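Local structure of aldehyde dehydrogenase (Burkholderia vietnamiensis, 5KF0) at residues C180-P191 and A210-A221. The protein probably oxidises aldehydes to carboxylic acids with a nicotinamide dinucleotide as cofactor, and binds NADPH in a pocket of its Rossmann-like domain. Numbering follows the deposited sequence.
With NDP (NADPH dihydro-nicotinamide-adenine-dinucleotide phosphate), chain E.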
loop_
_atom_site.group_PDB
_atom_site.type_symbol
_atom_site.label_atom_id
_atom_site.label_comp_id
_atom_site.label_asym_id
_atom_site.label_seq_id
_atom_site.Cartn_x
_atom_site.Cartn_y
_atom_site.Cartn_z
ATOM N N CYS A 180 -18.362 8.537 11.168
ATOM C CA CYS A 180 -19.712 7.967 11.191
ATOM C C CYS A 180 -20.422 8.314 12.482
ATOM O O CYS A 180 -19.875 8.048 13.565
ATOM C CB CYS A 180 -19.665 6.447 11.084
ATOM S SG CYS A 180 -19.113 5.795 9.528
ATOM N N PRO A 181 -21.642 8.847 12.424
ATOM C CA PRO A 181 -22.502 8.830 13.611
ATOM C C PRO A 181 -22.821 7.389 13.982
ATOM O O PRO A 181 -22.895 6.507 13.119
ATOM C CB PRO A 181 -23.767 9.573 13.150
ATOM C CG PRO A 181 -23.408 10.210 11.815
ATOM C CD PRO A 181 -22.369 9.301 11.229
ATOM N N PHE A 182 -23.021 7.144 15.278
ATOM C CA PHE A 182 -23.299 5.777 15.703
ATOM C C PHE A 182 -24.236 5.776 16.902
ATOM O O PHE A 182 -24.301 6.738 17.674
ATOM C CB PHE A 182 -22.009 5.012 16.053
ATOM C CG PHE A 182 -21.304 5.541 17.270
ATOM C CD1 PHE A 182 -21.645 5.078 18.542
ATOM C CD2 PHE A 182 -20.308 6.510 17.148
ATOM C CE1 PHE A 182 -21.004 5.568 19.676
ATOM C CE2 PHE A 182 -19.653 7.010 18.277
ATOM C CZ PHE A 182 -20.008 6.545 19.544
ATOM N N VAL A 183 -24.918 4.647 17.077
ATOM C CA VAL A 183 -25.731 4.372 18.254
ATOM C C VAL A 183 -25.221 3.056 18.824
ATOM O O VAL A 183 -25.255 2.032 18.134
ATOM C CB VAL A 183 -27.230 4.272 17.919
ATOM C CG1 VAL A 183 -28.047 4.079 19.209
ATOM C CG2 VAL A 183 -27.720 5.538 17.164
ATOM N N LEU A 184 -24.739 3.087 20.067
ATOM C CA LEU A 184 -24.156 1.921 20.727
ATOM C C LEU A 184 -25.121 1.391 21.780
ATOM O O LEU A 184 -25.600 2.153 22.626
ATOM C CB LEU A 184 -22.819 2.279 21.391
ATOM C CG LEU A 184 -22.217 1.221 22.339
ATOM C CD1 LEU A 184 -21.808 -0.043 21.579
ATOM C CD2 LEU A 184 -21.021 1.789 23.122
ATOM N N LYS A 185 -25.405 0.094 21.715
ATOM C CA LYS A 185 -26.158 -0.600 22.757
ATOM C C LYS A 185 -25.201 -1.511 23.507
ATOM O O LYS A 185 -24.809 -2.566 22.981
ATOM C CB LYS A 185 -27.308 -1.419 22.168
ATOM C CG LYS A 185 -28.291 -1.898 23.247
ATOM C CD LYS A 185 -29.056 -3.160 22.826
ATOM C CE LYS A 185 -28.222 -4.416 23.107
ATOM N NZ LYS A 185 -28.001 -4.572 24.591
ATOM N N PRO A 186 -24.785 -1.158 24.714
ATOM C CA PRO A 186 -23.922 -2.048 25.487
ATOM C C PRO A 186 -24.735 -3.203 26.055
ATOM O O PRO A 186 -25.967 -3.207 26.019
ATOM C CB PRO A 186 -23.399 -1.136 26.605
ATOM C CG PRO A 186 -24.588 -0.217 26.868
ATOM C CD PRO A 186 -25.205 0.026 25.491
ATOM N N ALA A 187 -24.019 -4.179 26.607
ATOM C CA ALA A 187 -24.684 -5.264 27.318
ATOM C C ALA A 187 -25.367 -4.735 28.577
ATOM O O ALA A 187 -24.792 -3.939 29.327
ATOM C CB ALA A 187 -23.678 -6.352 27.696
ATOM N N SER A 188 -26.607 -5.186 28.808
ATOM C CA SER A 188 -27.379 -4.678 29.941
ATOM C C SER A 188 -26.748 -5.075 31.266
ATOM O O SER A 188 -26.931 -4.376 32.275
ATOM C CB SER A 188 -28.820 -5.190 29.869
ATOM O OG SER A 188 -29.459 -4.765 28.675
ATOM N N ARG A 189 -26.027 -6.199 31.295
ATOM C CA ARG A 189 -25.341 -6.599 32.518
ATOM C C ARG A 189 -24.148 -5.704 32.822
ATOM O O ARG A 189 -23.718 -5.649 33.983
ATOM C CB ARG A 189 -24.888 -8.065 32.423
ATOM C CG ARG A 189 -26.025 -9.085 32.667
ATOM C CD ARG A 189 -25.606 -10.506 32.279
ATOM N NE ARG A 189 -25.380 -10.638 30.840
ATOM C CZ ARG A 189 -24.926 -11.733 30.230
ATOM N NH1 ARG A 189 -24.641 -12.831 30.919
ATOM N NH2 ARG A 189 -24.748 -11.726 28.925
ATOM N N THR A 190 -23.592 -5.023 31.807
ATOM C CA THR A 190 -22.370 -4.223 31.958
ATOM C C THR A 190 -22.458 -2.928 31.155
ATOM O O THR A 190 -21.647 -2.692 30.251
ATOM C CB THR A 190 -21.136 -5.020 31.518
ATOM O OG1 THR A 190 -21.257 -5.371 30.126
ATOM C CG2 THR A 190 -20.946 -6.298 32.348
ATOM N N PRO A 191 -23.405 -2.039 31.482
ATOM C CA PRO A 191 -23.538 -0.785 30.721
ATOM C C PRO A 191 -22.688 0.383 31.201
ATOM O O PRO A 191 -22.541 1.355 30.445
ATOM C CB PRO A 191 -25.026 -0.449 30.896
ATOM C CG PRO A 191 -25.291 -0.872 32.328
ATOM C CD PRO A 191 -24.444 -2.146 32.526
ATOM N N ALA A 210 -23.877 12.896 16.690
ATOM C CA ALA A 210 -22.721 12.050 16.402
ATOM C C ALA A 210 -22.774 10.743 17.176
ATOM O O ALA A 210 -22.327 9.709 16.668
ATOM C CB ALA A 210 -21.418 12.788 16.732
ATOM N N PHE A 211 -23.311 10.753 18.392
ATOM C CA PHE A 211 -23.359 9.500 19.132
ATOM C C PHE A 211 -24.553 9.461 20.069
ATOM O O PHE A 211 -25.027 10.490 20.558
ATOM C CB PHE A 211 -22.063 9.267 19.922
ATOM C CG PHE A 211 -21.912 10.147 21.133
ATOM C CD1 PHE A 211 -22.293 9.688 22.384
ATOM C CD2 PHE A 211 -21.359 11.423 21.026
ATOM C CE1 PHE A 211 -22.145 10.490 23.509
ATOM C CE2 PHE A 211 -21.193 12.233 22.153
ATOM C CZ PHE A 211 -21.584 11.759 23.397
ATOM N N SER A 212 -25.046 8.245 20.282
ATOM C CA SER A 212 -25.919 7.910 21.391
ATOM C C SER A 212 -25.413 6.613 21.999
ATOM O O SER A 212 -24.914 5.738 21.285
ATOM C CB SER A 212 -27.389 7.757 20.947
ATOM O OG SER A 212 -27.915 8.998 20.483
ATOM N N VAL A 213 -25.533 6.488 23.321
ATOM C CA VAL A 213 -25.212 5.239 24.014
ATOM C C VAL A 213 -26.448 4.889 24.838
ATOM O O VAL A 213 -26.792 5.601 25.791
ATOM C CB VAL A 213 -23.953 5.352 24.889
ATOM C CG1 VAL A 213 -23.705 4.035 25.641
ATOM C CG2 VAL A 213 -22.730 5.709 24.021
ATOM N N LEU A 214 -27.132 3.819 24.452
ATOM C CA LEU A 214 -28.476 3.522 24.946
ATOM C C LEU A 214 -28.534 2.114 25.519
ATOM O O LEU A 214 -28.566 1.135 24.744
ATOM C CB LEU A 214 -29.508 3.666 23.827
ATOM C CG LEU A 214 -29.632 5.032 23.154
ATOM C CD1 LEU A 214 -30.708 4.975 22.078
ATOM C CD2 LEU A 214 -29.956 6.114 24.168
ATOM N N PRO A 215 -28.577 1.958 26.835
ATOM C CA PRO A 215 -28.837 0.632 27.403
ATOM C C PRO A 215 -30.233 0.170 27.018
ATOM O O PRO A 215 -31.190 0.943 27.061
ATOM C CB PRO A 215 -28.712 0.860 28.916
ATOM C CG PRO A 215 -27.955 2.173 29.060
ATOM C CD PRO A 215 -28.374 2.986 27.869
ATOM N N ALA A 216 -30.341 -1.098 26.630
ATOM C CA ALA A 216 -31.620 -1.686 26.257
ATOM C C ALA A 216 -31.457 -3.195 26.265
ATOM O O ALA A 216 -30.426 -3.708 25.820
ATOM C CB ALA A 216 -32.085 -1.218 24.868
ATOM N N HIS A 217 -32.455 -3.896 26.794
ATOM C CA HIS A 217 -32.433 -5.353 26.759
ATOM C C HIS A 217 -32.649 -5.862 25.338
ATOM O O HIS A 217 -33.292 -5.207 24.514
ATOM C CB HIS A 217 -33.513 -5.925 27.677
ATOM C CG HIS A 217 -33.329 -5.578 29.121
ATOM N ND1 HIS A 217 -32.354 -6.155 29.905
ATOM C CD2 HIS A 217 -34.015 -4.735 29.931
ATOM C CE1 HIS A 217 -32.435 -5.672 31.133
ATOM N NE2 HIS A 217 -33.438 -4.813 31.178
ATOM N N ARG A 218 -32.128 -7.064 25.066
ATOM C CA ARG A 218 -32.278 -7.668 23.743
ATOM C C ARG A 218 -33.728 -7.660 23.264
ATOM O O ARG A 218 -33.992 -7.432 22.077
ATOM C CB ARG A 218 -31.728 -9.094 23.756
ATOM C CG ARG A 218 -32.282 -10.000 24.857
ATOM C CD ARG A 218 -31.432 -11.259 24.951
ATOM N NE ARG A 218 -30.097 -10.947 25.460
ATOM C CZ ARG A 218 -29.048 -11.764 25.387
ATOM N NH1 ARG A 218 -29.161 -12.957 24.813
ATOM N NH2 ARG A 218 -27.887 -11.385 25.888
ATOM N N ASP A 219 -34.684 -7.918 24.164
ATOM C CA ASP A 219 -36.081 -7.979 23.754
ATOM C C ASP A 219 -36.660 -6.616 23.387
ATOM O O ASP A 219 -37.738 -6.569 22.784
ATOM C CB ASP A 219 -36.915 -8.627 24.861
ATOM C CG ASP A 219 -36.344 -8.362 26.238
ATOM O OD1 ASP A 219 -35.452 -9.128 26.680
ATOM O OD2 ASP A 219 -36.770 -7.376 26.871
ATOM N N GLY A 220 -35.977 -5.519 23.713
ATOM C CA GLY A 220 -36.430 -4.206 23.296
ATOM C C GLY A 220 -35.520 -3.560 22.264
ATOM O O GLY A 220 -35.591 -2.350 22.037
ATOM N N ALA A 221 -34.671 -4.363 21.620
ATOM C CA ALA A 221 -33.583 -3.835 20.806
ATOM C C ALA A 221 -33.734 -4.146 19.320
ATOM O O ALA A 221 -32.740 -4.111 18.597
ATOM C CB ALA A 221 -32.239 -4.372 21.310
HETATM P PA NDP E . -24.768 -12.198 23.881
HETATM O O1A NDP E . -24.887 -12.690 22.478
HETATM O O2A NDP E . -25.682 -12.949 24.850
HETATM O O5B NDP E . -25.065 -10.641 23.999
HETATM C C5B NDP E . -24.192 -9.739 23.274
HETATM C C4B NDP E . -24.928 -8.450 23.023
HETATM O O4B NDP E . -26.000 -8.683 22.081
HETATM C C3B NDP E . -25.586 -7.828 24.261
HETATM O O3B NDP E . -25.555 -6.405 24.174
HETATM C C2B NDP E . -27.025 -8.325 24.129
HETATM O O2B NDP E . -28.008 -7.508 24.799
HETATM C C1B NDP E . -27.197 -8.174 22.629
HETATM N N9A NDP E . -28.321 -8.917 22.072
HETATM C C8A NDP E . -28.664 -10.228 22.272
HETATM N N7A NDP E . -29.705 -10.617 21.572
HETATM C C5A NDP E . -30.071 -9.481 20.868
HETATM C C6A NDP E . -31.096 -9.229 19.934
HETATM N N6A NDP E . -32.004 -10.138 19.558
HETATM N N1A NDP E . -31.169 -7.988 19.403
HETATM C C2A NDP E . -30.283 -7.067 19.790
HETATM N N3A NDP E . -29.279 -7.184 20.663
HETATM C C4A NDP E . -29.229 -8.424 21.169
HETATM O O3 NDP E . -23.256 -12.337 24.349
HETATM P PN NDP E . -22.525 -12.090 25.741
HETATM O O1N NDP E . -22.767 -10.697 26.194
HETATM O O2N NDP E . -22.975 -13.182 26.677
HETATM O O5D NDP E . -20.983 -12.251 25.413
HETATM C C5D NDP E . -20.303 -13.507 25.249
HETATM C C4D NDP E . -20.226 -13.832 23.779
HETATM O O4D NDP E . -19.530 -12.771 23.072
HETATM C C3D NDP E . -19.449 -15.122 23.502
HETATM O O3D NDP E . -20.063 -15.932 22.506
HETATM C C2D NDP E . -18.087 -14.590 23.062
HETATM O O2D NDP E . -17.285 -15.470 22.282
HETATM C C1D NDP E . -18.499 -13.344 22.290
HETATM N N1N NDP E . -17.345 -12.457 22.200
HETATM C C2N NDP E . -16.780 -12.134 20.989
HETATM C C3N NDP E . -15.623 -11.452 20.885
HETATM C C7N NDP E . -15.060 -11.031 19.574
HETATM O O7N NDP E . -14.429 -9.965 19.529
HETATM N N7N NDP E . -15.192 -11.837 18.522
HETATM C C4N NDP E . -14.843 -11.123 22.108
HETATM C C5N NDP E . -15.693 -11.216 23.329
HETATM C C6N NDP E . -16.819 -11.906 23.332
HETATM P P2B NDP E . -28.386 -7.755 26.377
HETATM O O1X NDP E . -27.427 -8.743 26.927
HETATM O O2X NDP E . -28.344 -6.370 26.952
HETATM O O3X NDP E . -29.812 -8.263 26.397
HETATM O O HOH W 1 -19.445 9.648 15.651
HETATM O O HOH W 2 -28.054 -2.509 27.654
#
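Strands 182-185 and 211-213 pair in parallel at one edge of the cofactor-domain sheet, 211-213 outermost, and the loops that follow them close round the 2'-phosphate of NADPH. Four backbone bonds zip the strands together, from Phe182 N to Ala210 O through Leu214 N to Leu184 O (2.9 Å). On the face carrying Phe182, Phe211, Leu184 and Val213, the Phe182 ring, CG set between its backbone N and carbonyl carbon (chi1 67°), has Phe211 CB over one face, toward the rim, in a CH-pi contact (Phe182 CZ to Phe211 CB 3.4 Å). Val183 CG1 meets Leu214 CD1 on the other face, where Ser212 and Leu214 touch helix 48-60. Helix 192-202 connects the two strands in a beta-alpha-beta unit of the Rossmann-like cofactor domain of aldehyde dehydrogenases, with the dinucleotide at their C-terminal ends. There Lys185, bent at chi3 and chi4, lays CD against Ala221 CB and brings NZ to Ala216 O (2.9 Å), nearly in line with the carbonyl, and to Pro186 O. The same ammonium reaches ribose O3B, O2B and phosphate O2X, bridging protein carbonyls and cofactor. Ser188 grips O2X with both N and OG (2.6 Å from OG), while water 2 ties Ser188 OG and Pro186 O to Ala216 N. Arg218 uses N and NE on O3X and NH2 on O1X of the 2'-phosphate, with NH2 also on pyrophosphate O2A; adenine C8A lies over the centre of one guanidinium face, 3.5 Å from Arg218 CZ. Arg189 NH2 bonds to O2N of the nicotinamide-side phosphate (3.2 Å).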